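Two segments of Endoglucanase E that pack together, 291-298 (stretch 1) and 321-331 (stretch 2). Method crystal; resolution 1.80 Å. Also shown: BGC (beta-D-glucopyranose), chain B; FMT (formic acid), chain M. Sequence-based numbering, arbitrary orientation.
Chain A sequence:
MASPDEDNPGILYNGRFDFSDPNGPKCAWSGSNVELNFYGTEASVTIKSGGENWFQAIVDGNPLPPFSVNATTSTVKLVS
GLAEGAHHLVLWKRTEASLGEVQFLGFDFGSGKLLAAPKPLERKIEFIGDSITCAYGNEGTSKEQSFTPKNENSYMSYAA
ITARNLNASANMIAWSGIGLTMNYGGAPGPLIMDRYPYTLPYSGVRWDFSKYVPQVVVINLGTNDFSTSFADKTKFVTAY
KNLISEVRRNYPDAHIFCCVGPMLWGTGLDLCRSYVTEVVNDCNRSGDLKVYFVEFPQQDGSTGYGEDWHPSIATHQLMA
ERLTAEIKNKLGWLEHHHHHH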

# COMPACT_ATOMS: atom_id res chain seq x y z
N VAL A 291 19.06 -8.35 2.37
CA VAL A 291 18.57 -7.56 1.23
C VAL A 291 18.53 -8.58 0.07
O VAL A 291 19.53 -9.29 -0.22
CB VAL A 291 19.46 -6.41 0.87
CG1 VAL A 291 18.78 -5.60 -0.27
CG2 VAL A 291 19.58 -5.52 2.05
N TYR A 292 17.37 -8.67 -0.54
CA TYR A 292 17.06 -9.67 -1.59
C TYR A 292 16.49 -9.03 -2.82
O TYR A 292 15.92 -7.92 -2.77
CB TYR A 292 16.03 -10.67 -1.09
CG TYR A 292 16.30 -11.15 0.33
CD1 TYR A 292 17.39 -12.00 0.61
CD2 TYR A 292 15.46 -10.77 1.36
CE1 TYR A 292 17.61 -12.47 1.95
CE2 TYR A 292 15.68 -11.21 2.71
CZ TYR A 292 16.78 -12.04 2.97
OH TYR A 292 16.96 -12.45 4.27
N PHE A 293 16.60 -9.76 -3.92
CA PHE A 293 16.01 -9.36 -5.18
C PHE A 293 14.79 -10.22 -5.61
O PHE A 293 14.81 -11.46 -5.48
CB PHE A 293 17.06 -9.39 -6.29
CG PHE A 293 16.52 -8.97 -7.63
CD1 PHE A 293 16.18 -7.63 -7.86
CD2 PHE A 293 16.34 -9.92 -8.65
CE1 PHE A 293 15.67 -7.21 -9.08
CE2 PHE A 293 15.82 -9.52 -9.89
CZ PHE A 293 15.48 -8.15 -10.11
N VAL A 294 13.77 -9.56 -6.14
CA VAL A 294 12.60 -10.30 -6.72
C VAL A 294 12.21 -9.66 -8.03
O VAL A 294 12.08 -8.44 -8.12
CB VAL A 294 11.35 -10.32 -5.77
CG1 VAL A 294 10.20 -11.17 -6.36
CG2 VAL A 294 11.73 -10.72 -4.33
N GLU A 295 12.07 -10.48 -9.07
CA GLU A 295 11.53 -9.98 -10.34
C GLU A 295 10.15 -10.56 -10.64
O GLU A 295 9.97 -11.81 -10.66
CB GLU A 295 12.47 -10.23 -11.51
CG GLU A 295 11.87 -9.63 -12.80
CD GLU A 295 12.82 -9.67 -14.03
OE1 GLU A 295 14.00 -10.10 -13.85
OE2 GLU A 295 12.35 -9.23 -15.12
N PHE A 296 9.17 -9.67 -10.84
CA PHE A 296 7.85 -10.07 -11.35
C PHE A 296 7.93 -10.05 -12.86
O PHE A 296 8.23 -9.01 -13.45
CB PHE A 296 6.77 -9.13 -10.85
CG PHE A 296 6.75 -8.96 -9.34
CD1 PHE A 296 6.29 -9.99 -8.52
CD2 PHE A 296 7.13 -7.74 -8.76
CE1 PHE A 296 6.22 -9.82 -7.13
CE2 PHE A 296 7.07 -7.56 -7.39
CZ PHE A 296 6.62 -8.59 -6.57
N PRO A 297 7.73 -11.22 -13.49
CA PRO A 297 7.84 -11.27 -14.95
C PRO A 297 6.92 -10.24 -15.59
O PRO A 297 5.80 -9.99 -15.12
CB PRO A 297 7.34 -12.69 -15.28
CG PRO A 297 7.76 -13.46 -14.08
CD PRO A 297 7.41 -12.54 -12.93
N GLN A 298 7.44 -9.61 -16.63
CA GLN A 298 6.71 -8.57 -17.35
C GLN A 298 5.31 -9.05 -17.75
O GLN A 298 5.14 -10.17 -18.24
CB GLN A 298 7.51 -8.24 -18.59
CG GLN A 298 6.92 -7.14 -19.39
CD GLN A 298 7.55 -7.02 -20.76
OE1 GLN A 298 8.62 -7.59 -21.06
NE2 GLN A 298 6.90 -6.26 -21.60
C2 BGC B . 4.83 -5.24 -23.71
C3 BGC B . 3.89 -4.05 -23.49
C4 BGC B . 4.53 -2.76 -24.00
C5 BGC B . 5.10 -2.95 -25.40
C6 BGC B . 5.80 -1.68 -25.87
C1 BGC B . 5.38 -5.25 -25.13
O1 BGC B . 6.31 -6.30 -25.26
O2 BGC B . 4.13 -6.44 -23.47
O3 BGC B . 3.60 -3.93 -22.12
O4 BGC B . 3.90 -1.99 -24.02
O5 BGC B . 6.02 -4.02 -25.40
O6 BGC B . 6.71 -2.01 -26.90
C FMT M . 4.04 -12.01 -11.55
O1 FMT M . 4.23 -11.06 -12.36
O2 FMT M . 4.82 -12.52 -10.70
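Stretch 2, residues 321-331: ERLTAEIKNKL

Stretch 2 is helical throughout, from Glu321 to Leu331, and continues a helix that begins earlier in the chain. Its backbone follows the regular i to i+4 pattern, as in Glu326 N to Arg322 O at 3.1 Å and Lys330 N to Glu326 O at 3.1 Å. It lies along a strand, Val291 to Glu295, with an angle of 160° between the two N-to-C directions, so the elements run nearly antiparallel. Their axes come within 9.7 Å, a usual spacing for a helix layered on a sheet. Because of this direction, the early residues of stretch 1 meet the C-terminal part of stretch 2 and the later ones its N-terminal part. Arg322, Glu326 and Lys330, spaced four apart and so on roughly the same face of the helix, all point their CA-to-CB bonds toward the strand.

Val291 is out of reach, and contact begins with Tyr292. Its CA-to-CB bond points toward the helix, and one face of its ring receives the aliphatic part of Lys330: Tyr292 CE1 lies 3.7 Å from Lys330 CD, which sits 4.0 Å from the ring centroid and 23° off the normal, a CH-pi contact. Lysine suits this place because its methylenes can cover an aromatic face while its charged end remains free to reach beyond the ring. The tyrosine hydroxyl is hydrogen-bonded elsewhere in the structure.

Phe293, following the alternation of a strand, points away from the helix. Its backbone still takes part: water 1 donates to Phe293 O at 3.2 Å and to Glu326 OE1 at 2.7 Å, linking the strand to the helix where no direct hydrogen bond does so.

Val294 turns toward the helix again. Beta-branched and compact, it suits both the extended backbone and a buried position. Val294 CG2 packs 3.9 Å from Glu326 CG and Val294 CG1 4.2 Å from Arg322 CD, so the methyls meet the aliphatic portions of two polar residues. The backbones are close here, with Val294 CA 7.6 Å from Leu323 CA.

Glu295 points away, and its carboxylate oxygens are hydrogen-bonded elsewhere in the structure; its contribution is Glu295 O, 3.3 Å from Arg322 CD.

At Phe296 the strand has given way to loop. The CA-to-CB bond points sideways, but the end of the side chain comes nearer, bringing Phe296 CE1 to 4.1 Å from Leu323 CB at the ring edge, an apolar contact between two buried residues. Phe296 CD1 is also 3.9 Å from Arg322 CD.

Pro297 completes the contact. Its ring carbon Pro297 CD lies over one face of the Arg322 guanidinium, 3.4 Å from Arg322 NE; the guanidinium is flat and its face packs well against an apolar ring. This leaves the guanidinium edge available, and Arg322 NE donates a hydrogen bond to O2 of the formic acid at 3.1 Å. Gln298 lies beyond the helix's reach; Gln298 NE2 instead approaches C2 of the glucose at 3.1 Å.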

# COMPACT_ATOMS: atom_id res chain seq x y z
N GLU A 321 1.42 -14.29 -5.38
CA GLU A 321 1.85 -15.71 -5.24
C GLU A 321 3.38 -15.78 -5.20
O GLU A 321 3.96 -16.52 -4.36
CB GLU A 321 1.29 -16.62 -6.35
CG GLU A 321 -0.26 -16.70 -6.34
CD GLU A 321 -0.84 -17.47 -7.53
OE1 GLU A 321 -0.10 -18.36 -8.05
OE2 GLU A 321 -2.02 -17.20 -7.94
N ARG A 322 4.04 -15.05 -6.11
CA ARG A 322 5.48 -15.05 -6.18
C ARG A 322 6.08 -14.47 -4.88
O ARG A 322 6.95 -15.09 -4.24
CB ARG A 322 5.96 -14.29 -7.41
CG ARG A 322 7.47 -14.17 -7.53
CD ARG A 322 7.86 -13.55 -8.84
NE ARG A 322 7.29 -14.24 -9.98
CZ ARG A 322 7.83 -15.30 -10.58
NH1 ARG A 322 8.98 -15.81 -10.16
NH2 ARG A 322 7.21 -15.86 -11.61
N LEU A 323 5.59 -13.29 -4.49
CA LEU A 323 6.17 -12.57 -3.35
C LEU A 323 5.93 -13.31 -2.00
O LEU A 323 6.81 -13.30 -1.10
CB LEU A 323 5.63 -11.14 -3.29
CG LEU A 323 6.13 -10.28 -2.11
CD1 LEU A 323 7.68 -10.06 -2.25
CD2 LEU A 323 5.39 -8.93 -2.04
N THR A 324 4.75 -13.92 -1.89
CA THR A 324 4.36 -14.69 -0.70
C THR A 324 5.38 -15.81 -0.56
O THR A 324 5.88 -16.02 0.55
CB THR A 324 2.87 -15.21 -0.77
OG1 THR A 324 1.99 -14.08 -0.71
CG2 THR A 324 2.53 -16.17 0.43
N ALA A 325 5.67 -16.53 -1.66
CA ALA A 325 6.61 -17.66 -1.59
C ALA A 325 8.03 -17.19 -1.22
O ALA A 325 8.70 -17.86 -0.42
CB ALA A 325 6.60 -18.49 -2.88
N GLU A 326 8.51 -16.07 -1.78
CA GLU A 326 9.83 -15.47 -1.42
C GLU A 326 9.95 -15.14 0.10
O GLU A 326 10.92 -15.49 0.80
CB GLU A 326 10.03 -14.17 -2.23
CG GLU A 326 10.23 -14.32 -3.77
CD GLU A 326 11.54 -15.03 -4.20
OE1 GLU A 326 12.51 -15.07 -3.42
OE2 GLU A 326 11.58 -15.54 -5.33
N ILE A 327 8.94 -14.45 0.61
CA ILE A 327 8.94 -14.07 2.03
C ILE A 327 8.83 -15.33 2.92
O ILE A 327 9.58 -15.47 3.90
CB ILE A 327 7.86 -13.06 2.33
CG1 ILE A 327 8.16 -11.76 1.59
CG2 ILE A 327 7.80 -12.81 3.83
CD1 ILE A 327 6.94 -10.80 1.53
N LYS A 328 7.97 -16.27 2.55
CA LYS A 328 7.85 -17.53 3.33
C LYS A 328 9.21 -18.22 3.44
O LYS A 328 9.59 -18.66 4.52
CB LYS A 328 6.86 -18.52 2.67
CG LYS A 328 5.43 -18.24 3.03
CD LYS A 328 4.52 -19.31 2.41
CE LYS A 328 3.10 -19.12 2.95
NZ LYS A 328 2.09 -19.87 2.09
N ASN A 329 9.92 -18.32 2.31
CA ASN A 329 11.26 -18.88 2.21
C ASN A 329 12.28 -18.24 3.15
O ASN A 329 12.97 -18.97 3.92
CB ASN A 329 11.79 -18.75 0.78
CG ASN A 329 13.19 -19.40 0.59
OD1 ASN A 329 14.15 -18.73 0.19
ND2 ASN A 329 13.27 -20.69 0.82
N LYS A 330 12.40 -16.91 3.09
CA LYS A 330 13.39 -16.20 3.91
C LYS A 330 13.02 -16.08 5.38
O LYS A 330 13.91 -16.06 6.23
CB LYS A 330 13.69 -14.79 3.39
CG LYS A 330 14.13 -14.77 1.94
CD LYS A 330 15.46 -15.43 1.72
CE LYS A 330 15.79 -15.32 0.23
NZ LYS A 330 16.96 -16.17 -0.11
N LEU A 331 11.73 -15.92 5.67
CA LEU A 331 11.29 -15.64 7.02
C LEU A 331 10.92 -16.94 7.78
O LEU A 331 10.84 -16.93 8.99
CB LEU A 331 10.10 -14.64 7.02
CG LEU A 331 10.88 -13.31 7.05
CD1 LEU A 331 11.17 -12.65 5.73
CD2 LEU A 331 10.62 -12.38 8.21
O HOH W 1 14.31 -13.20 -2.88